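PDB 6EOA: phosphopantothenoylcysteine decarboxylase from Cryptococcus neoformans, which binds FMN and probably decarboxylates phosphopantothenoylcysteine on the route to coenzyme A. Local coordinates for residues N176-M179 against Y180-R183; L189-V192 against Q193-G197. One frame throughout, in Å; residues are numbered along the deposited sequence.

Contact 1. Residues N176-M179 against Y180-R183; sequences NTYM and YQHR
Tyr180 N and Gln181 N reach back four residues each to close a single short helical turn: Tyr180 N donates to Asn176 O at 3.0 Å, and Gln181 N donates to Thr177 O at 2.9 Å. Past them the spiral gives way to a looser link, a weak bond from His182 N to Met179 O at 3.3 Å. Asn176 is the N-cap: its OD1 accepts from Tyr178 N at 3.0 Å, the donor standing above the plane of the side-chain carbonyl. The main side-chain pair is Thr177 and Gln181, lying alongside each other and pointing the same way. OG1 of Thr177 is turned opposite the backbone N (chi1 174°), where it accepts a hydrogen bond from Gln181 NE2 at 2.7 Å, with OG1 almost in the amide plane; NE2 also makes a weak bond to Thr177 O. The Tyr178 ring flanks the same amide, its plane 34° from that of the amide, with CD1 4.1 Å from NE2. Thr177 O is thus gripped by one backbone and one weak side-chain donor, and OG1 has a second, weak partner in Pro216 O. His182 N-caps the following helix through ND1 to Leu184 N, while Met179 touches the FMN. Two caps six residues apart thus satisfy backbone N-H groups at the start of this turn, beside the flavin, and of the next helix.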
loop_
_atom_site.group_PDB
_atom_site.type_symbol
_atom_site.label_atom_id
_atom_site.label_comp_id
_atom_site.label_asym_id
_atom_site.label_seq_id
_atom_site.Cartn_x
_atom_site.Cartn_y
_atom_site.Cartn_z
ATOM N N ASN A 176 -6.333 9.323 -16.154
ATOM C CA ASN A 176 -6.012 10.632 -16.693
ATOM C C ASN A 176 -4.804 10.493 -17.604
ATOM O O ASN A 176 -3.898 9.706 -17.319
ATOM C CB ASN A 176 -5.742 11.633 -15.570
ATOM C CG ASN A 176 -5.265 12.972 -16.088
ATOM O OD1 ASN A 176 -4.066 13.244 -16.121
ATOM N ND2 ASN A 176 -6.202 13.815 -16.501
ATOM N N THR A 177 -4.799 11.236 -18.705
ATOM C CA THR A 177 -3.788 11.041 -19.731
ATOM C C THR A 177 -2.377 11.279 -19.203
ATOM O O THR A 177 -1.430 10.631 -19.640
ATOM C CB THR A 177 -4.044 11.949 -20.960
ATOM O OG1 THR A 177 -2.956 11.822 -21.884
ATOM C CG2 THR A 177 -4.194 13.405 -20.542
ATOM N N TYR A 178 -2.237 12.187 -18.245
ATOM C CA TYR A 178 -0.923 12.459 -17.680
ATOM C C TYR A 178 -0.485 11.350 -16.728
ATOM O O TYR A 178 0.706 11.181 -16.472
ATOM C CB TYR A 178 -0.913 13.816 -16.979
ATOM C CG TYR A 178 -0.778 14.965 -17.951
ATOM C CD1 TYR A 178 0.230 14.969 -18.906
ATOM C CD2 TYR A 178 -1.666 16.032 -17.933
ATOM C CE1 TYR A 178 0.360 16.010 -19.808
ATOM C CE2 TYR A 178 -1.546 17.079 -18.831
ATOM C CZ TYR A 178 -0.531 17.062 -19.767
ATOM O OH TYR A 178 -0.403 18.098 -20.666
ATOM N N MET A 179 -1.444 10.588 -16.209
ATOM C CA MET A 179 -1.099 9.403 -15.433
ATOM C C MET A 179 -0.624 8.301 -16.370
ATOM O O MET A 179 0.326 7.584 -16.063
ATOM C CB MET A 179 -2.283 8.911 -14.597
ATOM C CG MET A 179 -2.492 9.674 -13.298
ATOM S SD MET A 179 -3.435 8.709 -12.102
ATOM C CE MET A 179 -3.555 9.867 -10.740
ATOM N N TYR A 180 -1.282 8.176 -17.520
ATOM C CA TYR A 180 -0.904 7.155 -18.491
ATOM C C TYR A 180 0.441 7.462 -19.140
ATOM O O TYR A 180 1.196 6.548 -19.465
ATOM C CB TYR A 180 -1.974 6.999 -19.574
ATOM C CG TYR A 180 -1.666 5.862 -20.526
ATOM C CD1 TYR A 180 -1.871 4.543 -20.142
ATOM C CD2 TYR A 180 -1.147 6.104 -21.794
ATOM C CE1 TYR A 180 -1.578 3.499 -20.991
ATOM C CE2 TYR A 180 -0.853 5.058 -22.654
ATOM C CZ TYR A 180 -1.074 3.756 -22.243
ATOM O OH TYR A 180 -0.791 2.701 -23.079
ATOM N N GLN A 181 0.737 8.747 -19.327
ATOM C CA GLN A 181 1.994 9.165 -19.945
ATOM C C GLN A 181 3.174 9.104 -18.981
ATOM O O GLN A 181 4.326 9.202 -19.406
ATOM C CB GLN A 181 1.866 10.583 -20.502
ATOM C CG GLN A 181 0.943 10.698 -21.694
ATOM C CD GLN A 181 0.798 12.126 -22.170
ATOM O OE1 GLN A 181 1.782 12.777 -22.525
ATOM N NE2 GLN A 181 -0.435 12.626 -22.174
ATOM N N HIS A 182 2.879 8.959 -17.692
ATOM C CA HIS A 182 3.906 8.816 -16.660
ATOM C C HIS A 182 4.875 7.688 -17.022
ATOM O O HIS A 182 4.474 6.676 -17.599
ATOM C CB HIS A 182 3.246 8.554 -15.301
ATOM C CG HIS A 182 4.155 8.744 -14.128
ATOM N ND1 HIS A 182 4.953 7.735 -13.631
ATOM C CD2 HIS A 182 4.372 9.819 -13.333
ATOM C CE1 HIS A 182 5.628 8.185 -12.590
ATOM N NE2 HIS A 182 5.293 9.447 -12.387
ATOM N N ARG A 183 6.146 7.872 -16.685
ATOM C CA ARG A 183 7.194 6.938 -17.079
ATOM C C ARG A 183 6.973 5.528 -16.541
ATOM O O ARG A 183 7.364 4.544 -17.179
ATOM C CB ARG A 183 8.559 7.450 -16.614
ATOM C CG ARG A 183 9.739 6.739 -17.257
ATOM C CD ARG A 183 10.691 7.746 -17.879
ATOM N NE ARG A 183 11.878 7.117 -18.451
ATOM C CZ ARG A 183 13.101 7.634 -18.386
ATOM N NH1 ARG A 183 13.300 8.790 -17.768
ATOM N NH2 ARG A 183 14.125 6.994 -18.937
#

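Contact 2. Residues L189-V192 against Q193-G197; sequences LAVV and QEDLG
Gln193 N and Glu194 N carry the regular helical bonds of this turn, the first to Leu189 O at 2.9 Å and the second, straighter, to Ala190 O at 2.9 Å (N-H...O angle 157°). Ala190 O also receives a weak bond from Gln193 N. One residue on, the helical hydrogen bonding widens: Val191 O is shared by weak bonds from Asp195 N at 3.1 Å and Leu196 N at 3.3 Å, the second spanning five residues in the manner of a pi-type turn. Gly197, with a positive phi of 74°, is where the chain leaves helical geometry, and its N gives a weak bond to Gln193 O.

Carbon contacts follow the same spacing. CB of Asp195 sits 3.1 Å from Val191 O, and CB of Leu196 lies 3.3 Å from Val192 O. The extended chain of Glu194 runs past the carbonyl of Ala190, CB approaching its O at 3.5 Å. Val191 and Asp195 meet obliquely, CG1 of the valine 4.0 Å from OD2 of the aspartate; with CG1 opposite its backbone N (chi1 167°), that methyl is the slightly nearer of the two to the carboxylate.

The carboxylate of Asp195 looks to another chain: its OD2 forms a salt bridge with Arg187 NH2 of the third subunit, whose Arg183 NH1 also hydrogen-bonds to Asp195 O. Leu196 packs on His182 of that subunit. On the inner side, Leu189, Val192 and Leu196 lie against Leu144 and Ile147 of helix 141-149, and a backbone bond joins Val192 to Tyr198, so the end of helix 183-195 contacts both helix 141-149 of its own chain and a neighbouring subunit, just before strand 199-200.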
loop_
_atom_site.group_PDB
_atom_site.type_symbol
_atom_site.label_atom_id
_atom_site.label_comp_id
_atom_site.label_asym_id
_atom_site.label_seq_id
_atom_site.Cartn_x
_atom_site.Cartn_y
_atom_site.Cartn_z
ATOM N N LEU A 189 3.099 -1.789 -17.448
ATOM C CA LEU A 189 2.450 -2.508 -18.536
ATOM C C LEU A 189 3.384 -3.592 -19.051
ATOM O O LEU A 189 2.943 -4.676 -19.417
ATOM C CB LEU A 189 2.056 -1.563 -19.677
ATOM C CG LEU A 189 0.937 -0.549 -19.426
ATOM C CD1 LEU A 189 0.766 0.355 -20.647
ATOM C CD2 LEU A 189 -0.375 -1.246 -19.081
ATOM N N ALA A 190 4.678 -3.290 -19.066
ATOM C CA ALA A 190 5.691 -4.242 -19.509
ATOM C C ALA A 190 5.771 -5.443 -18.571
ATOM O O ALA A 190 5.756 -6.588 -19.019
ATOM C CB ALA A 190 7.049 -3.561 -19.614
ATOM N N VAL A 191 5.861 -5.171 -17.271
ATOM C CA VAL A 191 5.877 -6.222 -16.258
ATOM C C VAL A 191 4.606 -7.067 -16.334
ATOM O O VAL A 191 4.655 -8.294 -16.371
ATOM C CB VAL A 191 6.018 -5.633 -14.838
ATOM C CG1 VAL A 191 5.726 -6.693 -13.785
ATOM C CG2 VAL A 191 7.404 -5.046 -14.643
ATOM N N VAL A 192 3.466 -6.394 -16.373
ATOM C CA VAL A 192 2.174 -7.062 -16.432
ATOM C C VAL A 192 2.027 -7.938 -17.691
ATOM O O VAL A 192 1.435 -9.022 -17.644
ATOM C CB VAL A 192 1.046 -6.006 -16.355
ATOM C CG1 VAL A 192 -0.237 -6.512 -16.961
ATOM C CG2 VAL A 192 0.833 -5.580 -14.907
ATOM N N GLN A 193 2.606 -7.489 -18.801
ATOM C CA GLN A 193 2.461 -8.183 -20.082
ATOM C C GLN A 193 3.447 -9.332 -20.275
ATOM O O GLN A 193 3.057 -10.476 -20.475
ATOM C CB GLN A 193 2.617 -7.192 -21.238
ATOM C CG GLN A 193 1.331 -6.914 -21.981
ATOM C CD GLN A 193 1.481 -5.825 -23.027
ATOM O OE1 GLN A 193 1.933 -4.716 -22.729
ATOM N NE2 GLN A 193 1.120 -6.143 -24.267
ATOM N N GLU A 194 4.732 -9.005 -20.236
ATOM C CA GLU A 194 5.784 -9.981 -20.485
ATOM C C GLU A 194 5.928 -10.983 -19.346
ATOM O O GLU A 194 5.991 -12.195 -19.584
ATOM C CB GLU A 194 7.124 -9.284 -20.726
ATOM C CG GLU A 194 7.141 -8.429 -21.981
ATOM C CD GLU A 194 8.145 -7.279 -21.911
ATOM O OE1 GLU A 194 9.017 -7.276 -21.004
ATOM O OE2 GLU A 194 8.063 -6.380 -22.780
ATOM N N ASP A 195 5.988 -10.479 -18.116
ATOM C CA ASP A 195 6.229 -11.333 -16.960
ATOM C C ASP A 195 4.993 -12.138 -16.554
ATOM O O ASP A 195 5.093 -13.325 -16.255
ATOM C CB ASP A 195 6.705 -10.491 -15.773
ATOM C CG ASP A 195 8.058 -9.842 -16.011
ATOM O OD1 ASP A 195 8.574 -9.932 -17.143
ATOM O OD2 ASP A 195 8.600 -9.237 -15.057
ATOM N N LEU A 196 3.832 -11.492 -16.541
ATOM C CA LEU A 196 2.628 -12.122 -16.004
ATOM C C LEU A 196 1.725 -12.709 -17.087
ATOM O O LEU A 196 0.822 -13.490 -16.789
ATOM C CB LEU A 196 1.844 -11.117 -15.162
ATOM C CG LEU A 196 2.617 -10.459 -14.018
ATOM C CD1 LEU A 196 1.671 -9.717 -13.090
ATOM C CD2 LEU A 196 3.418 -11.495 -13.245
ATOM N N GLY A 197 1.962 -12.330 -18.338
ATOM C CA GLY A 197 1.184 -12.858 -19.443
ATOM C C GLY A 197 -0.219 -12.289 -19.523
ATOM O O GLY A 197 -1.083 -12.854 -20.187
#

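How the contacts relate
The chain leaves strand 169-173, makes the short helix 177-180 of contact 1, turns at His182 into helix 183-195, and ends that helix in contact 2 before strand 199-200, at one edge of the parallel sheet. The two contacts lie in series, neither nested nor crossed, and each closes only a local turn. Their centres are about 18 Å apart, yet they touch, because OH of Tyr180 packs against CD1 of Leu189 at 3.7 Å. Contact 1 borders the flavin; contact 2 faces helix 141-149. The trimer brings the two contacts together again, the start of helix 183-195 in one subunit meeting its end in another.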